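Local structure of beta-lactamase (Burkholderia cenocepacia, 5E2G) at residues T225-M239 with V324-L337. The protein probably hydrolyses beta-lactams to substituted beta-amino acids, the reaction of a class C beta-lactamase. Numbering follows the deposited sequence.
Sequences TAADLLRFVQANMGM and VAFVPAKRIGIVML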
loop_
_atom_site.group_PDB
_atom_site.type_symbol
_atom_site.label_atom_id
_atom_site.label_comp_id
_atom_site.label_asym_id
_atom_site.label_seq_id
_atom_site.Cartn_x
_atom_site.Cartn_y
_atom_site.Cartn_z
ATOM N N THR A 225 -11.368 5.470 3.364
ATOM C CA THR A 225 -12.580 5.032 2.688
ATOM C C THR A 225 -12.248 4.494 1.303
ATOM O O THR A 225 -11.162 4.722 0.764
ATOM C CB THR A 225 -13.589 6.172 2.541
ATOM O OG1 THR A 225 -13.059 7.156 1.649
ATOM C CG2 THR A 225 -13.874 6.810 3.872
ATOM N N ALA A 226 -13.222 3.795 0.715
ATOM C CA ALA A 226 -13.033 3.296 -0.639
ATOM C C ALA A 226 -12.899 4.446 -1.619
ATOM O O ALA A 226 -12.076 4.391 -2.539
ATOM C CB ALA A 226 -14.186 2.383 -1.044
ATOM N N ALA A 227 -13.691 5.503 -1.427
ATOM C CA ALA A 227 -13.608 6.654 -2.319
ATOM C C ALA A 227 -12.207 7.256 -2.312
ATOM O O ALA A 227 -11.633 7.529 -3.369
ATOM C CB ALA A 227 -14.652 7.698 -1.922
ATOM N N ASP A 228 -11.632 7.459 -1.125
ATOM C CA ASP A 228 -10.330 8.117 -1.045
ATOM C C ASP A 228 -9.236 7.258 -1.661
ATOM O O ASP A 228 -8.388 7.763 -2.410
ATOM C CB ASP A 228 -9.989 8.445 0.406
ATOM C CG ASP A 228 -10.565 9.781 0.860
ATOM O OD1 ASP A 228 -11.452 10.339 0.181
ATOM O OD2 ASP A 228 -10.124 10.271 1.914
ATOM N N LEU A 229 -9.229 5.960 -1.354
ATOM C CA LEU A 229 -8.248 5.072 -1.968
ATOM C C LEU A 229 -8.429 5.033 -3.481
ATOM O O LEU A 229 -7.453 4.992 -4.237
ATOM C CB LEU A 229 -8.363 3.671 -1.370
ATOM C CG LEU A 229 -7.103 2.814 -1.430
ATOM C CD1 LEU A 229 -5.912 3.643 -0.987
ATOM C CD2 LEU A 229 -7.250 1.595 -0.549
ATOM N N LEU A 230 -9.679 5.081 -3.937
ATOM C CA LEU A 230 -9.944 5.131 -5.369
ATOM C C LEU A 230 -9.370 6.398 -5.984
ATOM O O LEU A 230 -8.806 6.363 -7.082
ATOM C CB LEU A 230 -11.449 5.042 -5.621
ATOM C CG LEU A 230 -11.847 4.778 -7.071
ATOM C CD1 LEU A 230 -11.178 3.488 -7.565
ATOM C CD2 LEU A 230 -13.363 4.709 -7.189
ATOM N N ARG A 231 -9.516 7.533 -5.296
ATOM C CA ARG A 231 -8.991 8.786 -5.828
ATOM C C ARG A 231 -7.475 8.725 -5.962
ATOM O O ARG A 231 -6.906 9.258 -6.919
ATOM C CB ARG A 231 -9.431 9.945 -4.937
ATOM C CG ARG A 231 -9.194 11.302 -5.545
ATOM C CD ARG A 231 -9.927 12.405 -4.794
ATOM N NE ARG A 231 -9.665 13.710 -5.401
ATOM C CZ ARG A 231 -10.295 14.175 -6.477
ATOM N NH1 ARG A 231 -11.228 13.447 -7.063
ATOM N NH2 ARG A 231 -9.991 15.366 -6.968
ATOM N N PHE A 232 -6.809 8.056 -5.020
ATOM C CA PHE A 232 -5.373 7.815 -5.127
ATOM C C PHE A 232 -5.041 6.989 -6.370
ATOM O O PHE A 232 -4.108 7.314 -7.114
ATOM C CB PHE A 232 -4.897 7.127 -3.852
ATOM C CG PHE A 232 -3.404 6.934 -3.755
ATOM C CD1 PHE A 232 -2.525 7.969 -4.030
ATOM C CD2 PHE A 232 -2.886 5.727 -3.325
ATOM C CE1 PHE A 232 -1.150 7.791 -3.918
ATOM C CE2 PHE A 232 -1.504 5.538 -3.208
ATOM C CZ PHE A 232 -0.641 6.575 -3.503
ATOM N N VAL A 233 -5.815 5.930 -6.625
ATOM C CA VAL A 233 -5.640 5.131 -7.839
ATOM C C VAL A 233 -5.795 5.998 -9.083
ATOM O O VAL A 233 -5.016 5.884 -10.035
ATOM C CB VAL A 233 -6.629 3.949 -7.840
ATOM C CG1 VAL A 233 -6.683 3.269 -9.207
ATOM C CG2 VAL A 233 -6.254 2.950 -6.751
ATOM N N GLN A 234 -6.784 6.891 -9.086
ATOM C CA GLN A 234 -6.929 7.810 -10.211
ATOM C C GLN A 234 -5.698 8.686 -10.358
ATOM O O GLN A 234 -5.209 8.893 -11.473
ATOM C CB GLN A 234 -8.167 8.690 -10.039
ATOM C CG GLN A 234 -9.490 7.961 -10.045
ATOM C CD GLN A 234 -10.659 8.921 -9.907
ATOM O OE1 GLN A 234 -11.146 9.165 -8.803
ATOM N NE2 GLN A 234 -11.104 9.481 -11.028
ATOM N N ALA A 235 -5.184 9.204 -9.241
ATOM C CA ALA A 235 -3.975 10.022 -9.283
ATOM C C ALA A 235 -2.792 9.233 -9.841
ATOM O O ALA A 235 -1.977 9.772 -10.601
ATOM C CB ALA A 235 -3.663 10.564 -7.890
ATOM N N ASN A 236 -2.694 7.945 -9.500
ATOM C CA ASN A 236 -1.642 7.092 -10.044
ATOM C C ASN A 236 -1.807 6.813 -11.531
ATOM O O ASN A 236 -0.919 6.190 -12.125
ATOM C CB ASN A 236 -1.574 5.780 -9.267
ATOM C CG ASN A 236 -0.701 5.891 -8.025
ATOM O OD1 ASN A 236 0.491 5.613 -8.071
ATOM N ND2 ASN A 236 -1.294 6.315 -6.914
HETATM N N MSE A 237 -2.900 7.260 -12.143
HETATM C CA MSE A 237 -3.029 7.200 -13.591
HETATM C C MSE A 237 -3.166 8.603 -14.192
HETATM O O MSE A 237 -3.524 8.753 -15.358
HETATM C CB MSE A 237 -4.213 6.319 -13.975
HETATM C CG MSE A 237 -4.101 4.908 -13.429
HETATM SE SE MSE A 237 -5.482 3.704 -14.086
HETATM C CE MSE A 237 -7.005 4.399 -13.081
ATOM N N GLY A 238 -2.881 9.620 -13.376
ATOM C CA GLY A 238 -2.776 10.990 -13.847
ATOM C C GLY A 238 -4.084 11.678 -14.165
ATOM O O GLY A 238 -4.104 12.602 -14.983
HETATM N N MSE A 239 -5.173 11.285 -13.514
HETATM C CA MSE A 239 -6.497 11.712 -13.941
HETATM C C MSE A 239 -7.113 12.873 -13.194
HETATM O O MSE A 239 -8.150 13.370 -13.620
HETATM C CB MSE A 239 -7.471 10.545 -13.837
HETATM C CG MSE A 239 -7.178 9.418 -14.771
HETATM SE SE MSE A 239 -8.158 7.817 -14.275
HETATM C CE MSE A 239 -7.741 6.797 -15.847
ATOM N N VAL A 324 -5.470 -3.502 -4.149
ATOM C CA VAL A 324 -5.484 -2.384 -5.082
ATOM C C VAL A 324 -4.801 -2.827 -6.365
ATOM O O VAL A 324 -3.689 -3.353 -6.314
ATOM C CB VAL A 324 -4.751 -1.163 -4.504
ATOM C CG1 VAL A 324 -4.683 -0.069 -5.543
ATOM C CG2 VAL A 324 -5.428 -0.683 -3.216
ATOM N N ALA A 325 -5.440 -2.598 -7.511
ATOM C CA ALA A 325 -4.819 -2.955 -8.782
ATOM C C ALA A 325 -5.327 -2.033 -9.877
ATOM O O ALA A 325 -6.515 -1.711 -9.913
ATOM C CB ALA A 325 -5.098 -4.416 -9.160
ATOM N N PHE A 326 -4.438 -1.624 -10.781
ATOM C CA PHE A 326 -4.868 -0.730 -11.847
ATOM C C PHE A 326 -3.939 -0.868 -13.046
ATOM O O PHE A 326 -2.836 -1.408 -12.944
ATOM C CB PHE A 326 -4.942 0.727 -11.358
ATOM C CG PHE A 326 -3.649 1.258 -10.820
ATOM C CD1 PHE A 326 -3.245 0.962 -9.529
ATOM C CD2 PHE A 326 -2.839 2.062 -11.604
ATOM C CE1 PHE A 326 -2.050 1.451 -9.035
ATOM C CE2 PHE A 326 -1.645 2.554 -11.112
ATOM C CZ PHE A 326 -1.252 2.250 -9.828
ATOM N N VAL A 327 -4.426 -0.408 -14.195
ATOM C CA VAL A 327 -3.707 -0.508 -15.465
ATOM C C VAL A 327 -3.713 0.873 -16.104
ATOM O O VAL A 327 -4.696 1.236 -16.763
ATOM C CB VAL A 327 -4.335 -1.556 -16.405
ATOM C CG1 VAL A 327 -3.548 -1.648 -17.692
ATOM C CG2 VAL A 327 -4.410 -2.926 -15.748
ATOM N N PRO A 328 -2.660 1.676 -15.935
ATOM C CA PRO A 328 -2.700 3.058 -16.453
ATOM C C PRO A 328 -3.069 3.171 -17.928
ATOM O O PRO A 328 -3.844 4.061 -18.300
ATOM C CB PRO A 328 -1.276 3.561 -16.179
ATOM C CG PRO A 328 -0.825 2.770 -14.995
ATOM C CD PRO A 328 -1.430 1.402 -15.168
ATOM N N ALA A 329 -2.550 2.281 -18.778
ATOM C CA ALA A 329 -2.818 2.383 -20.208
ATOM C C ALA A 329 -4.292 2.189 -20.522
ATOM O O ALA A 329 -4.797 2.779 -21.483
ATOM C CB ALA A 329 -1.980 1.365 -20.980
ATOM N N LYS A 330 -4.996 1.373 -19.734
ATOM C CA LYS A 330 -6.409 1.084 -19.969
ATOM C C LYS A 330 -7.347 1.956 -19.143
ATOM O O LYS A 330 -8.567 1.891 -19.347
ATOM C CB LYS A 330 -6.709 -0.395 -19.684
ATOM C CG LYS A 330 -5.995 -1.371 -20.615
ATOM C CD LYS A 330 -6.844 -1.773 -21.820
ATOM C CE LYS A 330 -7.816 -2.901 -21.477
ATOM N NZ LYS A 330 -8.515 -3.437 -22.685
ATOM N N ARG A 331 -6.813 2.747 -18.211
ATOM C CA ARG A 331 -7.598 3.725 -17.470
ATOM C C ARG A 331 -8.658 3.052 -16.605
ATOM O O ARG A 331 -9.756 3.579 -16.424
ATOM C CB ARG A 331 -8.229 4.741 -18.422
ATOM C CG ARG A 331 -7.206 5.452 -19.290
ATOM C CD ARG A 331 -7.865 6.419 -20.242
ATOM N NE ARG A 331 -8.583 7.470 -19.527
ATOM C CZ ARG A 331 -9.910 7.539 -19.424
ATOM N NH1 ARG A 331 -10.672 6.615 -19.999
ATOM N NH2 ARG A 331 -10.475 8.538 -18.751
ATOM N N ILE A 332 -8.324 1.879 -16.060
ATOM C CA ILE A 332 -9.215 1.130 -15.182
ATOM C C ILE A 332 -8.486 0.784 -13.884
ATOM O O ILE A 332 -7.255 0.775 -13.819
ATOM C CB ILE A 332 -9.754 -0.144 -15.872
ATOM C CG1 ILE A 332 -8.604 -1.066 -16.286
ATOM C CG2 ILE A 332 -10.593 0.232 -17.090
ATOM C CD1 ILE A 332 -9.026 -2.211 -17.163
ATOM N N GLY A 333 -9.260 0.522 -12.832
ATOM C CA GLY A 333 -8.674 0.111 -11.566
ATOM C C GLY A 333 -9.728 -0.334 -10.578
ATOM O O GLY A 333 -10.913 -0.033 -10.735
ATOM N N ILE A 334 -9.275 -1.049 -9.543
ATOM C CA ILE A 334 -10.155 -1.571 -8.499
ATOM C C ILE A 334 -9.522 -1.337 -7.133
ATOM O O ILE A 334 -8.297 -1.396 -6.979
ATOM C CB ILE A 334 -10.467 -3.074 -8.695
ATOM C CG1 ILE A 334 -11.517 -3.550 -7.687
ATOM C CG2 ILE A 334 -9.224 -3.912 -8.537
ATOM C CD1 ILE A 334 -12.093 -4.930 -7.992
ATOM N N VAL A 335 -10.373 -1.071 -6.143
ATOM C CA VAL A 335 -10.010 -1.009 -4.734
ATOM C C VAL A 335 -10.947 -1.945 -3.980
ATOM O O VAL A 335 -12.166 -1.870 -4.155
ATOM C CB VAL A 335 -10.116 0.434 -4.197
ATOM C CG1 VAL A 335 -10.025 0.467 -2.694
ATOM C CG2 VAL A 335 -9.048 1.297 -4.828
HETATM N N MSE A 336 -10.391 -2.838 -3.170
HETATM C CA MSE A 336 -11.224 -3.744 -2.395
HETATM C C MSE A 336 -10.901 -3.643 -0.920
HETATM O O MSE A 336 -9.779 -3.914 -0.516
HETATM C CB MSE A 336 -11.039 -5.184 -2.861
HETATM C CG MSE A 336 -11.336 -5.409 -4.331
HETATM SE SE MSE A 336 -10.787 -7.190 -4.964
HETATM C CE MSE A 336 -11.551 -8.263 -3.531
ATOM N N LEU A 337 -11.881 -3.263 -0.107
ATOM C CA LEU A 337 -11.693 -3.126 1.330
ATOM C C LEU A 337 -12.694 -4.019 2.036
ATOM O O LEU A 337 -13.887 -3.961 1.743
ATOM C CB LEU A 337 -11.871 -1.678 1.793
ATOM C CG LEU A 337 -11.283 -0.577 0.917
ATOM C CD1 LEU A 337 -11.557 0.768 1.534
ATOM C CD2 LEU A 337 -9.815 -0.774 0.759
HETATM O O HOH W 1 -3.442 7.009 -17.872
#
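Val233 on helix 226-235 drops into the furrow between Val324, Phe326 and Val335, where the helix packs on a beta hairpin of the serine beta-lactamase fold. The hairpin strands, 324-327 and 332-337, belong to the large antiparallel sheet. The helix runs nearly antiparallel to strand 332-337, at 151°, with the axes 8.4 Å apart. The Val233 methyls divide the hollow. With CG1 anti to the backbone N (chi1 168°), that methyl lies against Phe326 CB, while CG2 sits 3.6 Å from Val324 CG1 and also meets Val335 CG2. The same CG1 comes down beside the bare backbone of Gly333, a low spot in the strand that lets the valine settle close. One turn earlier, the branched end of Leu229 crosses Val335 obliquely. Its CD2 is 3.7 Å from Val335 CG1 and equally near Leu337 CD2. Leu337 closes the row with CD1 under the first helical turn, 3.6 Å from Ala226 N. Leu230 CD1 lies against Val335 CG2.

At the far end Phe326 is the bump. Asn236 CB packs 3.6 Å from its CZ, Met237 CG lies by CD2, and Trp269 meets the ring edge-to-face. Asn236 ND2 donates to Phe232 O, while OD1 bonds to His254 NE2. A Schellman motif with Gly238 at C-prime ends the helix and carries the two selenomethionines over the hairpin turn. Met237 puts SE in the hollow between Phe326, Pro328 and Ile332; the bend at chi3 (-73°) turns CE along Ile332. SE makes an oblique Met-aromatic contact with Phe326. Extended Met239 brings CE against CB of Arg331, whose guanidinium pairs with Asp33. A water donates to both Met237 O and Pro328 O. Met237 SE rests 3.4 Å from Ile332 O.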